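Local coordinates for probable ABC transporter phosphite binding protein PhnD1 (Prochlorococcus marinus str. MIT 9301, PDB 5LQ5) that binds inorganic phosphite strongly, and methylphosphonate and phosphate only very weakly, probably as the solute-binding protein of an ABC transporter, at residues A[44-49]-A[124-129]; A[153-156]-A[160-163]; A[57-62]-A[215-220]. All coordinates share one frame; numbering follows the deposited sequence.

Overall arrangement
Interaction 1 (44-49 with 124-129) is buried, its centre about 8 Å from the centre of the chain; the phosphite and some packing join the starts of two helices. Interaction 2 (153-156 with 160-163), partly buried, is local: it ties an edge strand of the five-stranded sheet to the next helix, and it touches interaction 1 where Gly-156 O meets Tyr-46 CE2. Interaction 3 (57-62 with 215-220), centred about 21 Å from the chain's centre, pins a short helix to the six-stranded sheet by charge. It adjoins interaction 1 through helix 46-54 and the following strand 60-63, Ala-49 O against Leu-58 CD1, but lies across the chain's centre from interaction 2, without touching it.

Interaction 1 of 3, residues A[44-49]-A[124-129]; sequences INYIAA and ENSTSG. With PO3 (phosphite ion), chain B.
Tyr-46 and Ser-126 converge on one phosphite oxygen, O3, both donating to it, from Tyr-46 OH at 2.6 Å and Ser-126 OG at 2.7 Å. The other two oxygens belong to the start of helix 127-139: O2 takes Thr-127 N and OG1, O1 takes Ser-128 N and OG, the bond from Thr-127 N being nearly straight at 167°. Small hydroxyl residues suit this place, since Thr-127 and Ser-128 each offer backbone and side chain together, and the helix N-terminus probably adds a favourable dipole. Ser-126, its OG anti to the backbone N (chi1 177°), also caps that helix by accepting from Gly-129 N. Gly-64, Asp-205 and Tyr-206 help complete the pocket.

Van der Waals contacts join the segments directly. Tyr-46 CE1 lies 3.7 Å from Ser-126 CA, and Ile-47 CG1 is 3.4 Å from Asn-125 ND2, which is hydrogen-bonded to Leu-275 O, while Asn-125 OD1 accepts from Lys-272 NZ. A phenylalanine in place of Tyr-46 would probably leave O3 with one donor fewer and weaken the hold of helix 46-54 on the ion.

Asn-45 N-caps helix 46-54 through Ala-48 N. That helix reaches the ion with the Tyr-46 hydroxyl, helix 127-139 with backbone and hydroxyls, and helix 158-167 with His-158.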
ATOM      1  N   ILE A  44      12.757   0.542  -6.533  1.00 18.49           N
ATOM      2  CA  ILE A  44      12.274   1.577  -7.469  1.00 18.68           C
ATOM      3  C   ILE A  44      10.765   1.584  -7.722  1.00 19.21           C
ATOM      4  O   ILE A  44      10.218   2.639  -8.027  1.00 19.80           O
ATOM      5  CB  ILE A  44      13.027   1.585  -8.823  1.00 23.61           C
ATOM      6  CG1 ILE A  44      12.867   0.251  -9.558  1.00 26.38           C
ATOM      7  CG2 ILE A  44      14.481   2.009  -8.607  1.00 25.24           C
ATOM      8  CD1 ILE A  44      13.249   0.353 -11.031  1.00 31.56           C
ATOM      9  N   ASN A  45      10.100   0.420  -7.610  1.00 16.55           N
ATOM     10  CA  ASN A  45       8.659   0.317  -7.941  1.00 17.26           C
ATOM     11  C   ASN A  45       8.042  -0.921  -7.283  1.00 15.23           C
ATOM     12  O   ASN A  45       8.746  -1.680  -6.599  1.00 15.84           O
ATOM     13  CB  ASN A  45       8.432   0.394  -9.452  1.00 17.62           C
ATOM     14  CG  ASN A  45       9.115  -0.719 -10.226  1.00 19.01           C
ATOM     15  OD1 ASN A  45       9.260  -1.851  -9.739  1.00 20.29           O
ATOM     16  ND2 ASN A  45       9.560  -0.405 -11.435  1.00 24.17           N
ATOM     17  N   TYR A  46       6.722  -1.090  -7.430  1.00 15.32           N
ATOM     18  CA  TYR A  46       6.047  -2.207  -6.781  1.00 16.87           C
ATOM     19  C   TYR A  46       6.544  -3.553  -7.314  1.00 16.69           C
ATOM     20  O   TYR A  46       6.668  -4.488  -6.559  1.00 17.55           O
ATOM     21  CB  TYR A  46       4.552  -2.141  -6.975  1.00 16.01           C
ATOM     22  CG  TYR A  46       3.745  -1.172  -6.084  1.00 14.05           C
ATOM     23  CD1 TYR A  46       2.549  -1.583  -5.492  1.00 15.41           C
ATOM     24  CD2 TYR A  46       4.120   0.146  -5.893  1.00 15.52           C
ATOM     25  CE1 TYR A  46       1.794  -0.722  -4.747  1.00 15.46           C
ATOM     26  CE2 TYR A  46       3.320   1.037  -5.199  1.00 16.46           C
ATOM     27  CZ  TYR A  46       2.165   0.601  -4.600  1.00 17.20           C
ATOM     28  OH  TYR A  46       1.357   1.459  -3.874  1.00 17.24           O
ATOM     29  N   ILE A  47       6.830  -3.626  -8.618  1.00 15.93           N
ATOM     30  CA  ILE A  47       7.304  -4.882  -9.187  1.00 18.56           C
ATOM     31  C   ILE A  47       8.618  -5.273  -8.543  1.00 18.70           C
ATOM     32  O   ILE A  47       8.847  -6.439  -8.248  1.00 18.42           O
ATOM     33  CB  ILE A  47       7.411  -4.807 -10.714  1.00 20.59           C
ATOM     34  CG1 ILE A  47       6.028  -4.842 -11.306  1.00 24.73           C
ATOM     35  CG2 ILE A  47       8.241  -5.958 -11.273  1.00 24.20           C
ATOM     36  CD1 ILE A  47       5.985  -4.475 -12.786  1.00 33.55           C
ATOM     37  N   ALA A  48       9.469  -4.292  -8.333  1.00 17.71           N
ATOM     38  CA  ALA A  48      10.795  -4.532  -7.726  1.00 17.71           C
ATOM     39  C   ALA A  48      10.675  -5.072  -6.290  1.00 17.18           C
ATOM     40  O   ALA A  48      11.557  -5.793  -5.807  1.00 18.99           O
ATOM     41  CB  ALA A  48      11.662  -3.286  -7.761  1.00 20.59           C
ATOM     42  N   ALA A  49       9.632  -4.669  -5.585  1.00 18.02           N
ATOM     43  CA  ALA A  49       9.389  -5.209  -4.244  1.00 16.80           C
ATOM     44  C   ALA A  49       9.054  -6.703  -4.294  1.00 16.64           C
ATOM     45  O   ALA A  49       9.611  -7.513  -3.547  1.00 18.60           O
ATOM     46  CB  ALA A  49       8.305  -4.406  -3.547  1.00 17.94           C
ATOM     47  N   GLU A 124       0.352   0.515 -11.159  1.00 15.67           N
ATOM     48  CA  GLU A 124      -0.442  -0.511 -11.844  1.00 15.53           C
ATOM     49  C   GLU A 124      -0.775  -1.665 -10.900  1.00 14.45           C
ATOM     50  O   GLU A 124      -1.791  -2.308 -11.078  1.00 17.07           O
ATOM     51  CB  GLU A 124       0.360  -1.097 -13.019  1.00 18.94           C
ATOM     52  CG  GLU A 124       0.646  -0.112 -14.177  1.00 21.77           C
ATOM     53  CD  GLU A 124       1.919   0.724 -14.040  1.00 32.53           C
ATOM     54  OE1 GLU A 124       2.495   0.839 -12.920  1.00 29.60           O
ATOM     55  OE2 GLU A 124       2.347   1.284 -15.092  1.00 33.70           O
ATOM     56  N   ASN A 125       0.088  -1.908  -9.887  1.00 14.44           N
ATOM     57  CA  ASN A 125      -0.048  -3.027  -8.949  1.00 14.91           C
ATOM     58  C   ASN A 125      -0.524  -2.615  -7.570  1.00 15.68           C
ATOM     59  O   ASN A 125      -0.435  -3.382  -6.614  1.00 15.78           O
ATOM     60  CB  ASN A 125       1.290  -3.817  -8.891  1.00 16.39           C
ATOM     61  CG  ASN A 125       1.570  -4.573 -10.180  1.00 23.99           C
ATOM     62  OD1 ASN A 125       0.717  -5.234 -10.706  1.00 28.92           O
ATOM     63  ND2 ASN A 125       2.751  -4.458 -10.666  1.00 40.04           N
ATOM     64  N   SER A 126      -1.066  -1.416  -7.488  1.00 15.29           N
ATOM     65  CA  SER A 126      -1.638  -0.893  -6.206  1.00 15.72           C
ATOM     66  C   SER A 126      -3.059  -1.404  -5.948  1.00 15.54           C
ATOM     67  O   SER A 126      -3.907  -1.406  -6.848  1.00 16.81           O
ATOM     68  CB  SER A 126      -1.645   0.634  -6.191  1.00 15.51           C
ATOM     69  OG  SER A 126      -2.246   1.099  -4.990  1.00 15.02           O
ATOM     70  N   THR A 127      -3.287  -1.890  -4.740  1.00 14.67           N
ATOM     71  CA  THR A 127      -4.609  -2.293  -4.297  1.00 15.22           C
ATOM     72  C   THR A 127      -5.563  -1.089  -4.190  1.00 14.90           C
ATOM     73  O   THR A 127      -6.625  -1.059  -4.833  1.00 17.11           O
ATOM     74  CB  THR A 127      -4.532  -3.019  -2.930  1.00 17.94           C
ATOM     75  OG1 THR A 127      -3.393  -3.924  -2.921  1.00 17.40           O
ATOM     76  CG2 THR A 127      -5.834  -3.801  -2.693  1.00 18.67           C
ATOM     77  N   SER A 128      -5.156  -0.133  -3.356  1.00 15.90           N
ATOM     78  CA  SER A 128      -5.953   1.068  -3.063  1.00 17.49           C
ATOM     79  C   SER A 128      -5.884   2.177  -4.117  1.00 16.62           C
ATOM     80  O   SER A 128      -6.737   3.055  -4.168  1.00 17.94           O
ATOM     81  CB  SER A 128      -5.574   1.614  -1.704  1.00 18.51           C
ATOM     82  OG  SER A 128      -4.269   2.166  -1.687  1.00 17.01           O
ATOM     83  N   GLY A 129      -4.879   2.077  -4.978  1.00 15.10           N
ATOM     84  CA  GLY A 129      -4.650   3.073  -6.013  1.00 15.20           C
ATOM     85  C   GLY A 129      -4.973   2.602  -7.415  1.00 17.27           C
ATOM     86  O   GLY A 129      -4.985   3.388  -8.337  1.00 17.57           O
TER
HETATM   87  P   PO3 B 401      -1.492  -0.545  -1.958  1.00 16.36           P
HETATM   88  O1  PO3 B 401      -2.947  -0.163  -1.526  1.00 15.81           O
HETATM   89  O2  PO3 B 401      -1.376  -1.938  -2.703  1.00 17.20           O
HETATM   90  O3  PO3 B 401      -0.830   0.598  -2.776  1.00 16.06           O

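Interaction 2 of 3, residues A[153-156]-A[160-163]; sequences GFSG and ATIA
Ser-155 reaches across to the first turns of helix 158-167 and meets Thr-161 hydroxyl to hydroxyl. Its CB points toward the helix and lies 3.5 Å from Thr-161 OG1, with Thr-161 N a little farther off. The next atom, OG, sits between the backbone N and the carbonyl carbon of its own residue (chi1 76°), which carries it to 2.7 Å from Thr-161 OG1. The two hydroxyls are hydrogen-bonded to each other, and both also bond Ser-157 O. Ser-155 OG is also 3.9 Å from Ala-160 CB, while the carbonyl O of Ser-155 approaches the same methyl at 3.8 Å. Alanine suits its place as a small methyl lying against these two oxygens, and serine because its short side chain puts a hydroxyl within bonding distance of Thr-161. Gly-156 turns the chain with a positive phi of 90°, a backbone setting at which a CB would be jammed against the preceding carbonyl.

Backbone bonds from Gly-153 and Ser-155 tie the segment to strand 119-121, whose Thr-120 also touches Ser-155 and Thr-161. This is the tight strand-to-helix connection of an alpha/beta domain in a periplasmic binding protein; here the helix that follows brings His-158 to the phosphite.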
ATOM      1  N   GLY A 153      -3.756   7.207 -16.517  1.00 19.20           N
ATOM      2  CA  GLY A 153      -2.379   7.300 -15.984  1.00 16.51           C
ATOM      3  C   GLY A 153      -2.152   6.264 -14.856  1.00 18.26           C
ATOM      4  O   GLY A 153      -3.108   5.765 -14.245  1.00 15.75           O
ATOM      5  N   PHE A 154      -0.889   5.938 -14.617  1.00 17.06           N
ATOM      6  CA  PHE A 154      -0.427   5.135 -13.479  1.00 15.98           C
ATOM      7  C   PHE A 154       0.746   5.906 -12.884  1.00 17.91           C
ATOM      8  O   PHE A 154       1.837   5.936 -13.435  1.00 20.71           O
ATOM      9  CB  PHE A 154      -0.045   3.727 -13.889  1.00 16.47           C
ATOM     10  CG  PHE A 154      -1.181   2.965 -14.537  1.00 16.66           C
ATOM     11  CD1 PHE A 154      -2.144   2.326 -13.787  1.00 17.58           C
ATOM     12  CD2 PHE A 154      -1.291   2.892 -15.927  1.00 21.66           C
ATOM     13  CE1 PHE A 154      -3.178   1.640 -14.371  1.00 18.31           C
ATOM     14  CE2 PHE A 154      -2.328   2.196 -16.505  1.00 22.67           C
ATOM     15  CZ  PHE A 154      -3.278   1.578 -15.737  1.00 23.56           C
ATOM     16  N   SER A 155       0.501   6.523 -11.734  1.00 16.09           N
ATOM     17  CA  SER A 155       1.453   7.458 -11.158  1.00 17.32           C
ATOM     18  C   SER A 155       2.583   6.765 -10.413  1.00 19.45           C
ATOM     19  O   SER A 155       3.624   7.359 -10.195  1.00 21.15           O
ATOM     20  CB  SER A 155       0.721   8.368 -10.152  1.00 15.92           C
ATOM     21  OG  SER A 155       0.490   7.639  -8.971  1.00 17.13           O
ATOM     22  N   GLY A 156       2.342   5.525  -9.982  1.00 16.71           N
ATOM     23  CA  GLY A 156       3.297   4.775  -9.172  1.00 18.50           C
ATOM     24  C   GLY A 156       3.247   4.885  -7.670  1.00 16.95           C
ATOM     25  O   GLY A 156       3.847   4.097  -6.959  1.00 19.05           O
ATOM     26  N   ALA A 160       2.287  10.565  -5.454  1.00 16.94           N
ATOM     27  CA  ALA A 160       2.376  11.040  -6.836  1.00 16.63           C
ATOM     28  C   ALA A 160       1.012  11.280  -7.497  1.00 16.48           C
ATOM     29  O   ALA A 160       0.864  12.200  -8.289  1.00 18.60           O
ATOM     30  CB  ALA A 160       3.216  10.120  -7.684  1.00 18.09           C
ATOM     31  N   THR A 161       0.012  10.487  -7.114  1.00 15.67           N
ATOM     32  CA  THR A 161      -1.350  10.684  -7.600  1.00 16.98           C
ATOM     33  C   THR A 161      -1.893  12.037  -7.138  1.00 18.69           C
ATOM     34  O   THR A 161      -2.393  12.798  -7.920  1.00 17.84           O
ATOM     35  CB  THR A 161      -2.256   9.553  -7.105  1.00 15.68           C
ATOM     36  OG1 THR A 161      -1.747   8.330  -7.627  1.00 17.52           O
ATOM     37  CG2 THR A 161      -3.676   9.726  -7.516  1.00 18.17           C
ATOM     38  N   ILE A 162      -1.708  12.316  -5.846  1.00 18.43           N
ATOM     39  CA  ILE A 162      -2.136  13.611  -5.280  1.00 17.90           C
ATOM     40  C   ILE A 162      -1.462  14.740  -6.079  1.00 19.97           C
ATOM     41  O   ILE A 162      -2.117  15.695  -6.481  1.00 20.09           O
ATOM     42  CB  ILE A 162      -1.782  13.715  -3.780  1.00 20.09           C
ATOM     43  CG1 ILE A 162      -2.681  12.784  -2.967  1.00 20.11           C
ATOM     44  CG2 ILE A 162      -1.872  15.166  -3.304  1.00 23.58           C
ATOM     45  CD1 ILE A 162      -2.189  12.562  -1.540  1.00 23.30           C
ATOM     46  N   ALA A 163      -0.160  14.610  -6.309  1.00 18.50           N
ATOM     47  CA  ALA A 163       0.598  15.709  -6.934  1.00 19.10           C
ATOM     48  C   ALA A 163       0.127  15.984  -8.361  1.00 19.82           C
ATOM     49  O   ALA A 163      -0.013  17.146  -8.791  1.00 20.75           O
ATOM     50  CB  ALA A 163       2.099  15.437  -6.899  1.00 21.51           C
TER

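Interaction 3 of 3, residues A[57-62]-A[215-220]; sequences DLDLVW and ENRFGE
Asp-59 and Arg-217 are brought together by similar first torsions: in each, CG is anti to the carbonyl carbon and beside the backbone N (chi1 -62° in both). The arginine chain then bends at chi2 and chi3, and its guanidinium reaches the aspartate from the opposite direction. A long, jointed side chain is what this place needs, because the nearest CA atoms of the segments, those of Asp-59 and Arg-217, are still 11.1 Å apart.

The salt bridge is end-on and two-pronged. Arg-217 NH1 gives a nearly straight bond of 2.7 Å to Asp-59 OD1, and Arg-217 NH2 one of 2.9 Å to Asp-59 OD2. Both oxygens lie close to the guanidinium plane, but the nitrogens come to them from above the carboxylate plane, the two planes being 55° apart. The grip is therefore flat for the arginine and tilted for the aspartate, whose OD2 also accepts from Lys-7 N. Arg-217 NE is bonded to Pro-3 O, so all three guanidinium nitrogens are used. Phe-218 lies beside the group, its CE2 3.4 Å above one face and displaced toward the rim, and its own ring stacks with Phe-222. The buried carboxylate is probably kept ionised by the arginine. Lys-7 NZ lies close to Arg-217 NH2, so the carboxylate probably helps offset two neighbouring positive charges.

Just past the helix, Gly-219 takes a positive phi (103°), while its N still bonds to Glu-215 O. The bridge thus joins the short helix 214-218 to the residue that leads into strand 60-63, which lies between strands 5-10 and 207-210 of the six-stranded sheet.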
ATOM      1  N   ASP A  57      16.531 -10.974  -2.032  1.00 28.11           N
ATOM      2  CA  ASP A  57      17.196  -9.706  -1.736  1.00 31.56           C
ATOM      3  C   ASP A  57      16.503  -8.976  -0.589  1.00 24.30           C
ATOM      4  O   ASP A  57      17.093  -8.081  -0.005  1.00 24.81           O
ATOM      5  CB  ASP A  57      17.242  -8.794  -2.965  1.00 29.03           C
ATOM      6  CG  ASP A  57      18.266  -9.257  -4.008  1.00 59.42           C
ATOM      7  OD1 ASP A  57      19.120  -8.432  -4.361  1.00126.20           O
ATOM      8  OD2 ASP A  57      18.244 -10.415  -4.469  1.00 45.90           O
ATOM      9  N   LEU A  58      15.248  -9.359  -0.326  1.00 24.26           N
ATOM     10  CA  LEU A  58      14.422  -8.814   0.757  1.00 20.74           C
ATOM     11  C   LEU A  58      13.817  -9.956   1.596  1.00 22.08           C
ATOM     12  O   LEU A  58      13.327 -10.936   1.060  1.00 22.53           O
ATOM     13  CB  LEU A  58      13.300  -7.936   0.183  1.00 18.99           C
ATOM     14  CG  LEU A  58      13.705  -6.774  -0.708  1.00 20.17           C
ATOM     15  CD1 LEU A  58      12.465  -6.168  -1.350  1.00 20.18           C
ATOM     16  CD2 LEU A  58      14.500  -5.717   0.045  1.00 22.99           C
ATOM     17  N   ASP A  59      13.891  -9.818   2.917  1.00 19.94           N
ATOM     18  CA  ASP A  59      13.429 -10.849   3.845  1.00 19.47           C
ATOM     19  C   ASP A  59      12.077 -10.629   4.493  1.00 20.30           C
ATOM     20  O   ASP A  59      11.390 -11.586   4.813  1.00 20.40           O
ATOM     21  CB  ASP A  59      14.430 -11.002   4.992  1.00 20.86           C
ATOM     22  CG  ASP A  59      15.789 -11.451   4.510  1.00 27.04           C
ATOM     23  OD1 ASP A  59      15.842 -12.375   3.659  1.00 26.27           O
ATOM     24  OD2 ASP A  59      16.795 -10.877   4.998  1.00 25.81           O
ATOM     25  N   LEU A  60      11.748  -9.375   4.724  1.00 19.29           N
ATOM     26  CA  LEU A  60      10.572  -8.952   5.448  1.00 17.31           C
ATOM     27  C   LEU A  60      10.072  -7.686   4.769  1.00 19.48           C
ATOM     28  O   LEU A  60      10.779  -6.687   4.738  1.00 18.69           O
ATOM     29  CB  LEU A  60      10.909  -8.643   6.895  1.00 17.75           C
ATOM     30  CG  LEU A  60       9.759  -8.084   7.742  1.00 17.44           C
ATOM     31  CD1 LEU A  60       8.632  -9.089   7.948  1.00 18.87           C
ATOM     32  CD2 LEU A  60      10.350  -7.648   9.083  1.00 20.35           C
ATOM     33  N   VAL A  61       8.893  -7.738   4.183  1.00 16.03           N
ATOM     34  CA  VAL A  61       8.403  -6.671   3.292  1.00 16.17           C
ATOM     35  C   VAL A  61       6.994  -6.245   3.636  1.00 15.44           C
ATOM     36  O   VAL A  61       6.127  -7.081   3.862  1.00 16.22           O
ATOM     37  CB  VAL A  61       8.448  -7.103   1.816  1.00 16.12           C
ATOM     38  CG1 VAL A  61       7.922  -6.033   0.883  1.00 16.40           C
ATOM     39  CG2 VAL A  61       9.860  -7.455   1.397  1.00 16.69           C
ATOM     40  N   TRP A  62       6.806  -4.935   3.713  1.00 15.82           N
ATOM     41  CA  TRP A  62       5.507  -4.270   3.829  1.00 15.49           C
ATOM     42  C   TRP A  62       4.873  -4.178   2.448  1.00 15.72           C
ATOM     43  O   TRP A  62       5.300  -3.374   1.602  1.00 16.35           O
ATOM     44  CB  TRP A  62       5.689  -2.925   4.457  1.00 17.08           C
ATOM     45  CG  TRP A  62       4.464  -2.119   4.734  1.00 19.30           C
ATOM     46  CD1 TRP A  62       4.123  -0.935   4.135  1.00 18.99           C
ATOM     47  CD2 TRP A  62       3.431  -2.405   5.664  1.00 17.53           C
ATOM     48  NE1 TRP A  62       2.949  -0.445   4.659  1.00 19.47           N
ATOM     49  CE2 TRP A  62       2.495  -1.331   5.595  1.00 17.71           C
ATOM     50  CE3 TRP A  62       3.175  -3.464   6.542  1.00 21.25           C
ATOM     51  CZ2 TRP A  62       1.337  -1.291   6.370  1.00 22.10           C
ATOM     52  CZ3 TRP A  62       2.007  -3.412   7.322  1.00 23.60           C
ATOM     53  CH2 TRP A  62       1.119  -2.314   7.232  1.00 21.97           C
ATOM     54  N   GLU A 215      14.744 -19.404   9.772  1.00 30.95           N
ATOM     55  CA  GLU A 215      15.361 -20.288  10.792  1.00 36.50           C
ATOM     56  C   GLU A 215      16.745 -20.808  10.426  1.00 52.28           C
ATOM     57  O   GLU A 215      17.612 -20.890  11.292  1.00 42.61           O
ATOM     58  CB  GLU A 215      14.487 -21.477  11.125  1.00 45.47           C
ATOM     59  CG  GLU A 215      13.581 -21.211  12.301  1.00 57.31           C
ATOM     60  CD  GLU A 215      12.316 -20.516  11.879  1.00 58.86           C
ATOM     61  OE1 GLU A 215      11.769 -20.892  10.827  1.00 72.01           O
ATOM     62  OE2 GLU A 215      11.866 -19.596  12.586  1.00 57.98           O
ATOM     63  N   ASN A 216      16.943 -21.139   9.160  1.00 38.43           N
ATOM     64  CA  ASN A 216      18.263 -21.623   8.715  1.00 46.46           C
ATOM     65  C   ASN A 216      19.381 -20.590   8.841  1.00 58.37           C
ATOM     66  O   ASN A 216      20.540 -20.944   8.979  1.00 50.96           O
ATOM     67  CB  ASN A 216      18.213 -22.114   7.278  1.00 67.65           C
ATOM     68  CG  ASN A 216      17.180 -23.199   7.071  1.00 77.22           C
ATOM     69  OD1 ASN A 216      16.981 -24.064   7.929  1.00 59.16           O
ATOM     70  ND2 ASN A 216      16.515 -23.163   5.920  1.00 64.99           N
ATOM     71  N   ARG A 217      19.025 -19.318   8.776  1.00 38.93           N
ATOM     72  CA  ARG A 217      20.009 -18.230   8.910  1.00 31.19           C
ATOM     73  C   ARG A 217      20.085 -17.657  10.313  1.00 33.58           C
ATOM     74  O   ARG A 217      21.160 -17.226  10.743  1.00 35.68           O
ATOM     75  CB  ARG A 217      19.688 -17.084   7.962  1.00 37.68           C
ATOM     76  CG  ARG A 217      19.723 -17.460   6.502  1.00 39.91           C
ATOM     77  CD  ARG A 217      18.721 -16.621   5.743  1.00 44.08           C
ATOM     78  NE  ARG A 217      19.049 -15.211   5.849  1.00 41.81           N
ATOM     79  CZ  ARG A 217      18.303 -14.236   5.333  1.00 34.17           C
ATOM     80  NH1 ARG A 217      17.177 -14.536   4.689  1.00 41.05           N
ATOM     81  NH2 ARG A 217      18.682 -12.981   5.487  1.00 29.55           N
ATOM     82  N   PHE A 218      18.946 -17.622  11.000  1.00 33.36           N
ATOM     83  CA  PHE A 218      18.833 -16.893  12.291  1.00 30.47           C
ATOM     84  C   PHE A 218      18.556 -17.754  13.518  1.00 32.89           C
ATOM     85  O   PHE A 218      18.598 -17.247  14.646  1.00 40.32           O
ATOM     86  CB  PHE A 218      17.797 -15.762  12.183  1.00 30.42           C
ATOM     87  CG  PHE A 218      18.181 -14.688  11.179  1.00 30.41           C
ATOM     88  CD1 PHE A 218      19.211 -13.807  11.441  1.00 31.88           C
ATOM     89  CD2 PHE A 218      17.530 -14.593   9.949  1.00 31.80           C
ATOM     90  CE1 PHE A 218      19.572 -12.829  10.527  1.00 36.34           C
ATOM     91  CE2 PHE A 218      17.881 -13.614   9.026  1.00 26.98           C
ATOM     92  CZ  PHE A 218      18.913 -12.732   9.313  1.00 26.25           C
ATOM     93  N   GLY A 219      18.304 -19.044  13.302  1.00 42.22           N
ATOM     94  CA  GLY A 219      18.083 -20.000  14.392  1.00 36.12           C
ATOM     95  C   GLY A 219      16.634 -20.375  14.621  1.00 38.86           C
ATOM     96  O   GLY A 219      15.727 -19.637  14.267  1.00 37.39           O
ATOM     97  N   GLU A 220      16.429 -21.528  15.243  1.00 38.52           N
ATOM     98  CA  GLU A 220      15.077 -22.031  15.534  1.00 32.28           C
ATOM     99  C   GLU A 220      14.326 -21.018  16.390  1.00 32.28           C
ATOM    100  O   GLU A 220      14.891 -20.434  17.306  1.00 40.56           O
ATOM    101  CB  GLU A 220      15.094 -23.393  16.258  1.00 48.69           C
ATOM    102  CG  GLU A 220      15.463 -24.578  15.373  1.00103.06           C
ATOM    103  CD  GLU A 220      16.955 -24.817  15.316  1.00153.42           C
ATOM    104  OE1 GLU A 220      17.683 -23.806  15.163  1.00110.80           O
ATOM    105  OE2 GLU A 220      17.389 -25.988  15.398  1.00103.95           O
TER